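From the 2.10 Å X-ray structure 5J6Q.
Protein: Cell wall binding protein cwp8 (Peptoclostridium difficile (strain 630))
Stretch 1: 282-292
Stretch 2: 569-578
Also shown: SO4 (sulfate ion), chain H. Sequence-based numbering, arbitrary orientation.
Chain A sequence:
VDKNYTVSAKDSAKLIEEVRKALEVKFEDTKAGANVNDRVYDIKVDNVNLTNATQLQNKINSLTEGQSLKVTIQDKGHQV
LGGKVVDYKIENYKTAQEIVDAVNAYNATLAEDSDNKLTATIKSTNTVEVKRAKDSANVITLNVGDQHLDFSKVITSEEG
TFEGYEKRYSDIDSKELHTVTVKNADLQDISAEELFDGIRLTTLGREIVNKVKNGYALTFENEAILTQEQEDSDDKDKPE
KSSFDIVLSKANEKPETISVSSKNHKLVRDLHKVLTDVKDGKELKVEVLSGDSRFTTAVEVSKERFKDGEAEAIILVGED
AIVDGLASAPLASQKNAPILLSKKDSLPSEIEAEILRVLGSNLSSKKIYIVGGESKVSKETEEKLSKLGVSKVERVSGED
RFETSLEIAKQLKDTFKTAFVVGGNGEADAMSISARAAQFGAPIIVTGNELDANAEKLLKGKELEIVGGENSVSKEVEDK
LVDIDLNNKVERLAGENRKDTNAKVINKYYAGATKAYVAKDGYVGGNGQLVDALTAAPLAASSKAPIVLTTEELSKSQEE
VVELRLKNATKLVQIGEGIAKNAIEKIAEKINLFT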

# COMPACT_ATOMS: atom_id res chain seq x y z
N LYS A 282 15.34 -0.46 -2.84
CA LYS A 282 15.91 0.66 -2.10
C LYS A 282 15.12 0.98 -0.80
O LYS A 282 13.92 1.30 -0.83
CB LYS A 282 15.94 1.90 -2.99
CG LYS A 282 16.84 1.72 -4.20
N GLU A 283 15.84 0.89 0.34
CA GLU A 283 15.43 1.15 1.72
C GLU A 283 14.44 2.27 1.73
O GLU A 283 14.71 3.30 1.13
CB GLU A 283 16.69 1.52 2.55
CG GLU A 283 17.30 0.33 3.29
CD GLU A 283 18.17 0.78 4.47
OE1 GLU A 283 17.77 0.53 5.64
OE2 GLU A 283 19.24 1.39 4.23
N LEU A 284 13.28 2.12 2.41
CA LEU A 284 12.31 3.23 2.38
C LEU A 284 12.72 4.35 3.30
O LEU A 284 13.52 4.13 4.21
CB LEU A 284 10.87 2.74 2.79
CG LEU A 284 10.41 1.33 2.25
CD1 LEU A 284 8.96 1.13 2.65
CD2 LEU A 284 10.47 1.24 0.67
N LYS A 285 12.12 5.55 3.09
CA LYS A 285 12.34 6.67 3.92
C LYS A 285 11.53 6.49 5.32
O LYS A 285 11.99 6.94 6.37
CB LYS A 285 11.88 7.92 3.21
CG LYS A 285 12.66 8.26 1.87
CD LYS A 285 14.14 8.62 2.04
CE LYS A 285 14.87 8.86 0.68
NZ LYS A 285 15.63 7.63 0.19
N VAL A 286 10.36 5.85 5.28
CA VAL A 286 9.54 5.62 6.50
C VAL A 286 9.10 4.20 6.47
O VAL A 286 8.49 3.73 5.49
CB VAL A 286 8.39 6.59 6.52
CG1 VAL A 286 7.51 6.40 7.81
CG2 VAL A 286 8.93 8.03 6.47
N GLU A 287 9.56 3.48 7.46
CA GLU A 287 9.25 2.03 7.61
C GLU A 287 8.55 1.82 9.02
O GLU A 287 8.94 2.52 9.97
CB GLU A 287 10.55 1.16 7.55
CG GLU A 287 10.79 0.64 6.11
CD GLU A 287 12.17 -0.03 5.87
OE1 GLU A 287 12.75 -0.56 6.82
OE2 GLU A 287 12.67 -0.02 4.69
N VAL A 288 7.55 0.95 9.09
CA VAL A 288 6.86 0.56 10.32
C VAL A 288 7.25 -0.95 10.60
O VAL A 288 7.16 -1.85 9.72
CB VAL A 288 5.34 0.73 10.11
CG1 VAL A 288 4.55 0.40 11.38
CG2 VAL A 288 5.05 2.14 9.66
N LEU A 289 7.73 -1.22 11.82
CA LEU A 289 8.02 -2.56 12.26
C LEU A 289 6.86 -2.83 13.33
O LEU A 289 7.05 -2.33 14.40
CB LEU A 289 9.38 -2.70 13.02
CG LEU A 289 10.65 -2.55 12.02
CD1 LEU A 289 11.77 -2.67 12.88
CD2 LEU A 289 10.58 -3.59 10.84
N SER A 290 5.78 -3.58 13.04
CA SER A 290 4.81 -3.82 14.07
C SER A 290 3.93 -4.95 13.76
O SER A 290 3.97 -5.42 12.64
CB SER A 290 3.93 -2.60 14.22
OG SER A 290 3.30 -2.50 12.97
N GLY A 291 3.04 -5.37 14.79
CA GLY A 291 2.09 -6.41 14.55
C GLY A 291 0.86 -6.00 15.34
O GLY A 291 0.78 -4.84 15.86
N ASP A 292 -0.06 -6.96 15.46
CA ASP A 292 -1.34 -6.74 16.14
C ASP A 292 -1.16 -6.71 17.64
O ASP A 292 -2.13 -6.36 18.37
CB ASP A 292 -2.36 -7.85 15.73
CG ASP A 292 -1.77 -9.26 15.83
OD1 ASP A 292 -1.20 -9.58 16.87
OD2 ASP A 292 -1.89 -10.02 14.86
N ALA A 569 19.55 12.26 9.45
CA ALA A 569 18.75 11.03 9.43
C ALA A 569 18.16 10.77 8.04
O ALA A 569 17.51 11.63 7.56
CB ALA A 569 17.63 11.10 10.46
N THR A 570 18.41 9.61 7.41
CA THR A 570 17.89 9.38 6.06
C THR A 570 16.88 8.29 6.10
O THR A 570 16.55 7.72 5.05
CB THR A 570 19.05 9.04 5.08
OG1 THR A 570 19.78 7.91 5.57
CG2 THR A 570 19.99 10.26 4.89
N LYS A 571 16.29 8.04 7.31
CA LYS A 571 15.31 6.98 7.51
C LYS A 571 14.59 7.15 8.86
O LYS A 571 15.25 7.40 9.92
CB LYS A 571 16.04 5.58 7.48
CG LYS A 571 15.09 4.42 7.18
CD LYS A 571 15.72 3.06 7.42
CE LYS A 571 14.85 2.03 6.71
NZ LYS A 571 15.23 0.62 7.00
N LEU A 572 13.31 7.07 8.86
CA LEU A 572 12.52 7.11 10.13
C LEU A 572 11.87 5.73 10.26
O LEU A 572 11.17 5.29 9.36
CB LEU A 572 11.53 8.24 9.98
CG LEU A 572 10.56 8.47 11.12
CD1 LEU A 572 11.24 8.47 12.53
CD2 LEU A 572 9.93 9.79 10.78
N VAL A 573 12.20 4.96 11.31
CA VAL A 573 11.61 3.63 11.48
C VAL A 573 10.58 3.74 12.65
O VAL A 573 11.01 4.00 13.76
CB VAL A 573 12.68 2.60 11.85
CG1 VAL A 573 12.10 1.22 12.06
CG2 VAL A 573 13.80 2.55 10.79
N GLN A 574 9.29 3.57 12.43
CA GLN A 574 8.30 3.54 13.56
C GLN A 574 8.18 2.11 14.19
O GLN A 574 7.94 1.18 13.45
CB GLN A 574 6.86 3.88 13.04
CG GLN A 574 5.76 3.58 14.09
CD GLN A 574 4.48 4.24 13.67
OE1 GLN A 574 4.50 5.29 13.04
NE2 GLN A 574 3.35 3.55 13.85
N ILE A 575 8.31 1.93 15.50
CA ILE A 575 8.10 0.63 16.12
C ILE A 575 6.64 0.57 16.67
O ILE A 575 6.29 1.48 17.48
CB ILE A 575 9.02 0.39 17.38
CG1 ILE A 575 10.56 0.65 17.02
CG2 ILE A 575 8.88 -1.11 17.91
CD1 ILE A 575 10.87 -0.13 15.81
N GLY A 576 5.82 -0.47 16.33
CA GLY A 576 4.46 -0.52 16.95
C GLY A 576 3.45 0.30 16.19
O GLY A 576 3.75 0.91 15.14
N GLU A 577 2.24 0.33 16.72
CA GLU A 577 1.09 1.01 16.09
C GLU A 577 0.49 2.03 17.05
O GLU A 577 0.88 2.05 18.21
CB GLU A 577 -0.02 -0.07 15.75
CG GLU A 577 0.37 -0.94 14.60
CD GLU A 577 0.49 -0.21 13.27
OE1 GLU A 577 1.26 -0.71 12.42
OE2 GLU A 577 -0.17 0.84 13.08
N GLY A 578 -0.43 2.89 16.61
CA GLY A 578 -0.98 3.87 17.58
C GLY A 578 -0.16 5.16 17.71
O GLY A 578 -0.31 5.92 18.65
S SO4 H . 15.41 -0.58 10.60
O1 SO4 H . 14.78 -0.09 11.84
O2 SO4 H . 14.27 -1.14 9.66
O3 SO4 H . 16.22 0.40 9.81
O4 SO4 H . 16.25 -1.54 11.28
O HOH W 1 15.66 5.46 3.78

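Two neighbouring strands of a parallel sheet are held by a regular backbone ladder, while their side chains decide what each face of the sheet can bury; the pairing of 286-289 with 572-575 in Cwp8 illustrates the principle, bringing together residues that, where they touch, are at least 284 positions apart in sequence. On one face, Leu289 gathers the apolar contacts. Its chi1 m, chi2 t rotamer places CD1 4.0 Å from Val573 CG1 and also 4.0 Å from Ile575 CD1, so a single methyl group touches both residues. Ile575, m at both chi angles, brings its end closer to the partner strand than its CB direction alone would suggest. The other face carries Val286 and Leu572, whose contact is looser, with CG2 of Val286 4.4 Å from CB of Leu572. Valine, isoleucine and leucine side chains suit these positions because they cover the ladder without bringing polar groups that would need partners.

Between these faces, the strands run parallel with a 21° angle between their directions. In the backbone ladder, only alternate residues of stretch 1 (Lys285, Glu287 and Leu289) hydrogen-bond to the partner; Glu287 and Leu289 each reach the residues before and after their opposite numbers, while Lys285 reaches only the one after, as parallel pairing requires. Glu287 N donates to Leu572 O (3.1 Å) and its O accepts from Gln574 N (2.7 Å); Leu289 repeats the pattern, N to Gln574 O and O from Gly576 N, both 2.9 Å. Lys285 O receives Leu572 N at 2.8 Å. CA-H...O contacts fill in the ladder, such as Val286 CA to Leu572 O at 3.3 Å.

Gln574 is buried, yet both ends of its amide are hydrogen-bonded: NE2 donates to Gly576 O at 3.0 Å, and OE1 is bonded elsewhere in the structure. Gly576 itself has phi/psi of 85/-178, where a CB would be jammed against the carbonyl O of Ile575. Its bare CA lies 3.5 Å from Ser290 CB. Beyond it, Ser290, with chi1 p, donates from OG to Glu577 OE1 at 2.8 Å, closing this end with a polar clasp.

At the opposite end, Lys571 suits its place by length. Its CB points sideways, but an all-t chain carries NZ to two salt bridges, 2.8 Å from Glu287 OE1 and 2.9 Å from Glu283 OE1. Glu287 also uses OE2 to accept Leu284 N at 3.2 Å, bracing the loop that presents Glu283. A sulfate, probably from the crystallisation liquor, accepts a further bond from Lys571 NZ through O3 (3.0 Å). Finally, a water donates to both Leu284 O (2.6 Å) and Thr570 O (2.7 Å), bridging the backbones before the ladder begins. In all, the contact buries 710 Å², summed over both sides.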